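Long-range contacts in endo-1,4-beta-xylanase C (Paenibacillus barcinonensis, PDB 4XUO), which hydrolyses internal beta-1,4-xylosidic linkages of xylan, this chain being its first CBM22 xylan-binding domain, which belongs to the N-terminal region: residues G8-S13 / E150-L155; V71-G76 / Q122-Y127; A85-K90 / L137-A142. All coordinates share one frame; numbering follows the deposited sequence.

Contact 1. Residues G8-S13 / E150-L155; sequences GDILLS and EFQIRL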
loop_
_atom_site.group_PDB
_atom_site.type_symbol
_atom_site.label_atom_id
_atom_site.label_comp_id
_atom_site.label_asym_id
_atom_site.label_seq_id
_atom_site.Cartn_x
_atom_site.Cartn_y
_atom_site.Cartn_z
ATOM N N GLY A 8 6.444 18.356 -4.566
ATOM C CA GLY A 8 5.210 18.679 -3.874
ATOM C C GLY A 8 3.917 18.201 -4.519
ATOM O O GLY A 8 2.884 18.132 -3.854
ATOM N N ASP A 9 3.962 17.876 -5.813
ATOM C CA ASP A 9 2.771 17.425 -6.548
ATOM C C ASP A 9 2.256 16.069 -6.031
ATOM O O ASP A 9 3.047 15.156 -5.777
ATOM C CB ASP A 9 3.075 17.249 -8.031
ATOM C CG ASP A 9 3.114 18.571 -8.825
ATOM O OD1 ASP A 9 2.952 19.647 -8.238
ATOM O OD2 ASP A 9 3.342 18.491 -10.055
ATOM N N ILE A 10 0.939 15.958 -5.919
ATOM C CA ILE A 10 0.258 14.659 -5.704
ATOM C C ILE A 10 0.258 13.802 -6.974
ATOM O O ILE A 10 -0.255 14.219 -8.021
ATOM C CB ILE A 10 -1.193 14.868 -5.218
ATOM C CG1 ILE A 10 -1.186 15.521 -3.830
ATOM C CG2 ILE A 10 -1.976 13.551 -5.217
ATOM C CD1 ILE A 10 -2.568 15.821 -3.292
ATOM N N LEU A 11 0.789 12.594 -6.871
ATOM C CA LEU A 11 0.740 11.643 -7.991
ATOM C C LEU A 11 -0.497 10.738 -7.957
ATOM O O LEU A 11 -1.081 10.416 -9.013
ATOM C CB LEU A 11 2.038 10.831 -8.052
ATOM C CG LEU A 11 3.358 11.642 -8.023
ATOM C CD1 LEU A 11 4.582 10.742 -8.100
ATOM C CD2 LEU A 11 3.370 12.709 -9.125
ATOM N N LEU A 12 -0.873 10.284 -6.770
ATOM C CA LEU A 12 -2.095 9.495 -6.575
ATOM C C LEU A 12 -2.690 9.846 -5.217
ATOM O O LEU A 12 -1.948 10.131 -4.266
ATOM C CB LEU A 12 -1.794 7.995 -6.575
ATOM C CG LEU A 12 -1.636 7.177 -7.838
ATOM C CD1 LEU A 12 -1.779 5.699 -7.487
ATOM C CD2 LEU A 12 -2.659 7.532 -8.901
ATOM N N SER A 13 -4.015 9.831 -5.139
ATOM C CA SER A 13 -4.749 10.056 -3.878
ATOM C C SER A 13 -6.010 9.189 -3.890
ATOM O O SER A 13 -6.869 9.349 -4.787
ATOM C CB SER A 13 -5.134 11.526 -3.740
ATOM O OG SER A 13 -5.795 11.773 -2.508
ATOM N N GLU A 150 -7.169 6.772 3.008
ATOM C CA GLU A 150 -6.408 8.008 2.790
ATOM C C GLU A 150 -5.000 7.685 2.313
ATOM O O GLU A 150 -4.016 8.119 2.883
ATOM C CB GLU A 150 -6.403 8.914 4.038
ATOM C CG GLU A 150 -7.727 9.616 4.257
ATOM C CD GLU A 150 -8.066 10.624 3.174
ATOM O OE1 GLU A 150 -7.589 11.783 3.262
ATOM O OE2 GLU A 150 -8.815 10.264 2.233
ATOM N N PHE A 151 -4.936 6.877 1.265
ATOM C CA PHE A 151 -3.662 6.516 0.648
ATOM C C PHE A 151 -3.200 7.624 -0.287
ATOM O O PHE A 151 -4.021 8.218 -0.989
ATOM C CB PHE A 151 -3.793 5.183 -0.099
ATOM C CG PHE A 151 -2.536 4.771 -0.830
ATOM C CD1 PHE A 151 -1.472 4.197 -0.159
ATOM C CD2 PHE A 151 -2.442 4.956 -2.193
ATOM C CE1 PHE A 151 -0.316 3.831 -0.833
ATOM C CE2 PHE A 151 -1.294 4.595 -2.886
ATOM C CZ PHE A 151 -0.228 4.026 -2.204
ATOM N N GLN A 152 -1.904 7.931 -0.258
ATOM C CA GLN A 152 -1.335 9.017 -1.079
ATOM C C GLN A 152 0.101 8.740 -1.519
ATOM O O GLN A 152 0.879 8.164 -0.779
ATOM C CB GLN A 152 -1.381 10.330 -0.280
ATOM C CG GLN A 152 -0.875 11.574 -0.981
ATOM C CD GLN A 152 -0.956 12.808 -0.071
ATOM O OE1 GLN A 152 -2.012 13.405 0.061
ATOM N NE2 GLN A 152 0.133 13.156 0.582
ATOM N N ILE A 153 0.454 9.196 -2.717
ATOM C CA ILE A 153 1.819 9.198 -3.168
ATOM C C ILE A 153 2.088 10.636 -3.660
ATOM O O ILE A 153 1.339 11.128 -4.496
ATOM C CB ILE A 153 2.063 8.210 -4.332
ATOM C CG1 ILE A 153 1.723 6.775 -3.912
ATOM C CG2 ILE A 153 3.486 8.332 -4.820
ATOM C CD1 ILE A 153 2.050 5.709 -4.954
ATOM N N ARG A 154 3.153 11.246 -3.137
ATOM C CA ARG A 154 3.548 12.637 -3.438
ATOM C C ARG A 154 4.980 12.633 -3.999
ATOM O O ARG A 154 5.842 11.862 -3.574
ATOM C CB ARG A 154 3.447 13.495 -2.142
ATOM C CG ARG A 154 3.807 14.972 -2.305
ATOM C CD ARG A 154 3.990 15.648 -0.951
ATOM N NE ARG A 154 2.717 15.759 -0.252
ATOM C CZ ARG A 154 1.867 16.776 -0.383
ATOM N NH1 ARG A 154 2.141 17.806 -1.192
ATOM N NH2 ARG A 154 0.733 16.768 0.305
ATOM N N LEU A 155 5.256 13.488 -4.973
ATOM C CA LEU A 155 6.611 13.619 -5.497
ATOM C C LEU A 155 7.410 14.498 -4.543
ATOM O O LEU A 155 7.002 15.644 -4.248
ATOM C CB LEU A 155 6.583 14.246 -6.899
ATOM C CG LEU A 155 7.919 14.291 -7.674
ATOM C CD1 LEU A 155 8.553 12.949 -7.986
ATOM C CD2 LEU A 155 7.681 15.067 -8.959
#
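L11 and L12 both present their backbone N-H groups to the carbonyl of I153, which makes this antiparallel pairing a classic beta bulge. The register evidence agrees: I10 pairs with R154, while two residues on L12 already pairs with I153. The two bonds to I153 O are unequal. L11 N lies 2.8 Å from I153 O, whereas L12 N reaches I153 O at 3.3 Å, though in the carbonyl plane and on a lone pair. I153 N returns a bond to L12 O at 3.0 Å, and beyond the bulge L155 N gives D9 O a nearly straight one (N-H...O 170°). G8 N closes the ladder on L155 O at 2.8 Å.

Among the polar side chains, R154 bends at chi3 (-69°), bringing its guanidinium back to the G8 carbonyl. R154 NH1 comes within 2.8 Å of G8 O, but the angle at hydrogen is only 118° and the approach is oblique, so the bond is weak. D9 turns its carboxylate to K6 N instead.

Apolar contacts involve the opposite side of the strands from I10, R154 and Q152. L11 straddles two residues, L11 CD1 meeting I153 CG2 at 4.2 Å and L11 CD2 meeting L155 CB at the same distance. I153 also packs on V72 and L62, and F151 sets its ring edge-to-face with W24.

Backbone bonds thus do most of the joining of strand 10-14 to strand 146-157 in this beta-sandwich. Because one carbonyl serves two donors, the extra residue is absorbed without giving up either N-H.

Contact 2. Residues V71-G76 / Q122-Y127; sequences VVEISG and QGQYSY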
loop_
_atom_site.group_PDB
_atom_site.type_symbol
_atom_site.label_atom_id
_atom_site.label_comp_id
_atom_site.label_asym_id
_atom_site.label_seq_id
_atom_site.Cartn_x
_atom_site.Cartn_y
_atom_site.Cartn_z
ATOM N N VAL A 71 12.220 10.652 -6.452
ATOM C CA VAL A 71 11.946 10.336 -5.033
ATOM C C VAL A 71 10.494 10.646 -4.722
ATOM O O VAL A 71 10.029 11.784 -4.914
ATOM C CB VAL A 71 12.861 11.109 -4.094
ATOM C CG1 VAL A 71 12.536 10.760 -2.654
ATOM C CG2 VAL A 71 14.318 10.776 -4.399
ATOM N N VAL A 72 9.756 9.632 -4.255
ATOM C CA VAL A 72 8.354 9.809 -3.866
ATOM C C VAL A 72 8.112 9.481 -2.390
ATOM O O VAL A 72 8.947 8.878 -1.727
ATOM C CB VAL A 72 7.379 8.979 -4.755
ATOM C CG1 VAL A 72 7.616 9.319 -6.228
ATOM C CG2 VAL A 72 7.570 7.489 -4.527
ATOM N N GLU A 73 6.978 9.945 -1.890
ATOM C CA GLU A 73 6.542 9.686 -0.507
ATOM C C GLU A 73 5.167 8.989 -0.491
ATOM O O GLU A 73 4.181 9.516 -1.021
ATOM C CB GLU A 73 6.489 11.005 0.279
ATOM C CG GLU A 73 6.357 10.859 1.810
ATOM C CD GLU A 73 6.799 12.143 2.520
ATOM O OE1 GLU A 73 7.897 12.147 3.112
ATOM O OE2 GLU A 73 6.088 13.165 2.384
ATOM N N ILE A 74 5.143 7.780 0.109
ATOM C CA ILE A 74 4.003 6.884 0.148
ATOM C C ILE A 74 3.448 6.881 1.560
ATOM O O ILE A 74 4.207 6.657 2.505
ATOM C CB ILE A 74 4.397 5.446 -0.260
ATOM C CG1 ILE A 74 5.013 5.471 -1.664
ATOM C CG2 ILE A 74 3.194 4.503 -0.235
ATOM C CD1 ILE A 74 5.615 4.169 -2.146
ATOM N N SER A 75 2.159 7.156 1.696
ATOM C CA SER A 75 1.519 7.185 3.011
ATOM C C SER A 75 0.082 6.701 3.005
ATOM O O SER A 75 -0.620 6.697 1.975
ATOM C CB SER A 75 1.540 8.595 3.575
ATOM O OG SER A 75 0.818 9.461 2.705
ATOM N N GLY A 76 -0.375 6.303 4.187
ATOM C CA GLY A 76 -1.742 5.817 4.346
ATOM C C GLY A 76 -2.016 5.450 5.792
ATOM O O GLY A 76 -1.092 5.379 6.622
ATOM N N GLN A 122 4.104 5.560 6.556
ATOM C CA GLN A 122 4.722 6.499 5.626
ATOM C C GLN A 122 6.193 6.163 5.417
ATOM O O GLN A 122 6.912 5.813 6.364
ATOM C CB GLN A 122 4.557 7.939 6.112
ATOM C CG GLN A 122 5.061 8.970 5.119
ATOM C CD GLN A 122 4.655 10.405 5.467
ATOM O OE1 GLN A 122 4.673 10.833 6.635
ATOM N NE2 GLN A 122 4.325 11.158 4.461
ATOM N N GLY A 123 6.639 6.263 4.169
ATOM C CA GLY A 123 8.038 6.163 3.861
ATOM C C GLY A 123 8.319 6.725 2.463
ATOM O O GLY A 123 7.406 6.768 1.617
ATOM N N GLN A 124 9.565 7.149 2.250
ATOM C CA GLN A 124 10.039 7.509 0.913
ATOM C C GLN A 124 10.465 6.292 0.073
ATOM O O GLN A 124 10.819 5.217 0.594
ATOM C CB GLN A 124 11.117 8.555 1.018
ATOM C CG GLN A 124 10.542 9.880 1.413
ATOM C CD GLN A 124 11.564 10.968 1.448
ATOM O OE1 GLN A 124 12.694 10.774 1.002
ATOM N NE2 GLN A 124 11.190 12.108 2.019
ATOM N N TYR A 125 10.385 6.444 -1.242
ATOM C CA TYR A 125 10.791 5.395 -2.151
ATOM C C TYR A 125 11.363 6.004 -3.452
ATOM O O TYR A 125 10.915 7.078 -3.902
ATOM C CB TYR A 125 9.574 4.512 -2.489
ATOM C CG TYR A 125 9.908 3.418 -3.473
ATOM C CD1 TYR A 125 10.614 2.315 -3.076
ATOM C CD2 TYR A 125 9.596 3.538 -4.820
ATOM C CE1 TYR A 125 10.966 1.326 -3.968
ATOM C CE2 TYR A 125 9.961 2.562 -5.721
ATOM C CZ TYR A 125 10.641 1.451 -5.276
ATOM O OH TYR A 125 11.023 0.464 -6.143
ATOM N N SER A 126 12.326 5.279 -4.008
ATOM C CA SER A 126 12.898 5.519 -5.340
ATOM C C SER A 126 13.571 4.259 -5.856
ATOM O O SER A 126 13.937 3.371 -5.084
ATOM C CB SER A 126 13.935 6.632 -5.259
ATOM O OG SER A 126 15.056 6.282 -4.455
ATOM N N TYR A 127 13.796 4.208 -7.158
ATOM C CA TYR A 127 14.570 3.134 -7.766
ATOM C C TYR A 127 15.475 3.679 -8.860
ATOM O O TYR A 127 15.159 4.714 -9.489
ATOM C CB TYR A 127 13.658 2.043 -8.336
ATOM C CG TYR A 127 12.953 2.417 -9.618
ATOM C CD1 TYR A 127 11.851 3.278 -9.623
ATOM C CD2 TYR A 127 13.383 1.913 -10.827
ATOM C CE1 TYR A 127 11.214 3.627 -10.813
ATOM C CE2 TYR A 127 12.752 2.261 -12.014
ATOM C CZ TYR A 127 11.670 3.104 -12.005
ATOM O OH TYR A 127 11.075 3.451 -13.230
#
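Q122 and Y125, with Q124 and E73 close behind, bury the most surface where strands 71-80 and 119-125 pair antiparallel in one sheet of the beta-sandwich; the short axes run 158° apart and approach to 4.6 Å. Q122 extends from a CG anti to its backbone N (chi1 -174°), which carries the amide over the neighbouring strand. There Q122 NE2 lies 3.3 Å from E73 CD, and the carboxylate and amide planes are 51° apart; the angle is too poor for a hydrogen bond to E73 OE2. CG of Q122 rests against S75 CB.

Y125 lies on the other face with V72 and I74. Y125 CB touches I74 CD1 at 4.0 Å, and V72 CG2 sits at the edge of the Y125 ring, near its plane. The ring leads away toward strands 87-96 and 132-139 of the second sheet, reaching V93 and L133, and its hydroxyl is hydrogen-bonded to D105. Backbone bonds fix the register: V72 N meets Y125 O at 2.8 Å, almost straight, and I74 N meets G123 O at 2.9 Å.

E73 forms one weak side-chain bond across the strands: Q124 NE2 stands 3.5 Å from E73 OE1.

Contact 3. Residues A85-K90 / L137-A142; sequences APADLK and LESTDA. Unlike the reference sequence in segment 85-90: A87 (reference Pro).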
loop_
_atom_site.group_PDB
_atom_site.type_symbol
_atom_site.label_atom_id
_atom_site.label_comp_id
_atom_site.label_asym_id
_atom_site.label_seq_id
_atom_site.Cartn_x
_atom_site.Cartn_y
_atom_site.Cartn_z
ATOM N N ALA A 85 -5.799 -10.301 16.072
ATOM C CA ALA A 85 -4.810 -9.970 17.123
ATOM C C ALA A 85 -3.810 -8.929 16.604
ATOM O O ALA A 85 -3.647 -8.814 15.396
ATOM C CB ALA A 85 -4.067 -11.216 17.573
ATOM N N PRO A 86 -3.138 -8.186 17.507
ATOM C CA PRO A 86 -2.133 -7.220 17.080
ATOM C C PRO A 86 -1.096 -7.802 16.128
ATOM O O PRO A 86 -0.595 -8.912 16.348
ATOM C CB PRO A 86 -1.489 -6.787 18.401
ATOM C CG PRO A 86 -2.642 -6.823 19.354
ATOM C CD PRO A 86 -3.395 -8.072 18.959
ATOM N N ALA A 87 -0.787 -7.043 15.070
ATOM C CA ALA A 87 0.131 -7.470 14.036
ATOM C C ALA A 87 0.843 -6.277 13.387
ATOM O O ALA A 87 0.388 -5.125 13.482
ATOM C CB ALA A 87 -0.587 -8.286 12.966
ATOM N N ASP A 88 1.978 -6.569 12.753
ATOM C CA ASP A 88 2.849 -5.519 12.206
ATOM C C ASP A 88 2.559 -5.429 10.710
ATOM O O ASP A 88 2.371 -6.461 10.059
ATOM C CB ASP A 88 4.330 -5.808 12.466
ATOM C CG ASP A 88 4.703 -5.849 13.980
ATOM O OD1 ASP A 88 4.105 -5.116 14.807
ATOM O OD2 ASP A 88 5.612 -6.646 14.345
ATOM N N LEU A 89 2.459 -4.213 10.184
ATOM C CA LEU A 89 2.130 -3.984 8.760
ATOM C C LEU A 89 3.196 -3.088 8.142
ATOM O O LEU A 89 3.649 -2.134 8.781
ATOM C CB LEU A 89 0.778 -3.268 8.585
ATOM C CG LEU A 89 -0.464 -4.156 8.531
ATOM C CD1 LEU A 89 -0.562 -5.003 9.780
ATOM C CD2 LEU A 89 -1.706 -3.294 8.341
ATOM N N LYS A 90 3.556 -3.360 6.894
ATOM C CA LYS A 90 4.453 -2.454 6.152
ATOM C C LYS A 90 4.122 -2.431 4.687
ATOM O O LYS A 90 3.480 -3.382 4.186
ATOM C CB LYS A 90 5.917 -2.872 6.317
ATOM C CG LYS A 90 6.326 -4.186 5.668
ATOM C CD LYS A 90 7.786 -4.508 5.957
ATOM C CE LYS A 90 8.369 -5.321 4.825
ATOM N NZ LYS A 90 9.614 -5.998 5.202
ATOM N N LEU A 137 0.732 -4.087 0.604
ATOM C CA LEU A 137 0.684 -3.899 2.071
ATOM C C LEU A 137 0.597 -5.293 2.704
ATOM O O LEU A 137 -0.350 -6.030 2.427
ATOM C CB LEU A 137 -0.530 -3.036 2.411
ATOM C CG LEU A 137 -0.888 -2.815 3.878
ATOM C CD1 LEU A 137 0.201 -2.005 4.604
ATOM C CD2 LEU A 137 -2.231 -2.116 3.999
ATOM N N GLU A 138 1.584 -5.634 3.536
ATOM C CA GLU A 138 1.774 -6.988 4.045
ATOM C C GLU A 138 2.040 -6.995 5.537
ATOM O O GLU A 138 2.518 -5.994 6.114
ATOM C CB GLU A 138 2.947 -7.707 3.327
ATOM C CG GLU A 138 4.344 -7.060 3.496
ATOM C CD GLU A 138 5.494 -7.877 2.863
ATOM O OE1 GLU A 138 6.492 -7.273 2.388
ATOM O OE2 GLU A 138 5.397 -9.136 2.822
ATOM N N SER A 139 1.785 -8.157 6.128
ATOM C CA SER A 139 2.052 -8.431 7.545
ATOM C C SER A 139 2.754 -9.761 7.705
ATOM O O SER A 139 2.477 -10.719 6.958
ATOM C CB SER A 139 0.758 -8.478 8.353
ATOM O OG SER A 139 1.024 -8.647 9.759
ATOM N N THR A 140 3.661 -9.833 8.676
ATOM C CA THR A 140 4.335 -11.097 9.002
ATOM C C THR A 140 3.335 -12.079 9.614
ATOM O O THR A 140 3.576 -13.291 9.593
ATOM C CB THR A 140 5.538 -10.906 9.965
ATOM O OG1 THR A 140 5.072 -10.388 11.204
ATOM C CG2 THR A 140 6.568 -9.946 9.387
ATOM N N ASP A 141 2.223 -11.562 10.145
ATOM C CA ASP A 141 1.075 -12.383 10.562
ATOM C C ASP A 141 0.298 -12.817 9.321
ATOM O O ASP A 141 -0.418 -12.011 8.709
ATOM C CB ASP A 141 0.159 -11.614 11.524
ATOM C CG ASP A 141 -0.997 -12.468 12.064
ATOM O OD1 ASP A 141 -1.414 -13.423 11.384
ATOM O OD2 ASP A 141 -1.477 -12.182 13.174
ATOM N N ALA A 142 0.426 -14.094 8.986
ATOM C CA ALA A 142 -0.088 -14.640 7.729
ATOM C C ALA A 142 -1.611 -14.632 7.578
ATOM O O ALA A 142 -2.112 -14.782 6.460
ATOM C CB ALA A 142 0.444 -16.062 7.527
HETATM O O HOH W 1 2.702 -9.338 12.666
#
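S139 OG donates a hydrogen bond to D88 O in an antiparallel pair, strands 87-96 and 132-139 of one sheet in the beta-sandwich. S139 OG lies 2.6 Å from D88 O, with the donor tilted 26° from the carbonyl plane. S139 OG stands anti to its backbone N (chi1 -176°), which swings it across to D88 and also lets S139 OG accept from D141 N at 3.2 Å, closing an ST turn. A water accepts from D88 N, bonds T140 OG1 at 3.0 Å and donates weakly to S139 OG. T140 N is buried here without a partner in the model.

Further along, K90 and E138 form an antiparallel hydrogen-bonded pair. K90 N donates to E138 O at 2.9 Å, and E138 N returns the bond to K90 O at 3.0 Å. On one face the two side chains run side by side, yet K90 NZ and E138 OE1 stay 4.4 Å apart, beyond a salt bridge: NZ bonds Q106 OE1, and E138 OE1 bonds T92 OG1. R51 binds the carbonyls of S139 and D141, while D141 OD1 takes K143 N.

A87, which differs from the reference sequence, places its CB 3.7 Å from D141 CB.

In the fold
Contacts 1 and 2 belong to the same sheet and meet directly, since strands 146-157 and 71-80 are neighbours in it: R154 O is 2.8 Å from E73 N, and Q152 N 2.9 Å from S75 O, both probable hydrogen bonds. Contact 3 lies in the other sheet, its centre about 24 Å from that of contact 1 and 19 Å from that of contact 2. All three are partly buried, with apolar groups such as I153, I74 and L89 inward. Their chemistry differs: a backbone bulge in contact 1, glutamine-glutamate packing in contact 2, and a serine-and-water network where contact 3 runs into a turn.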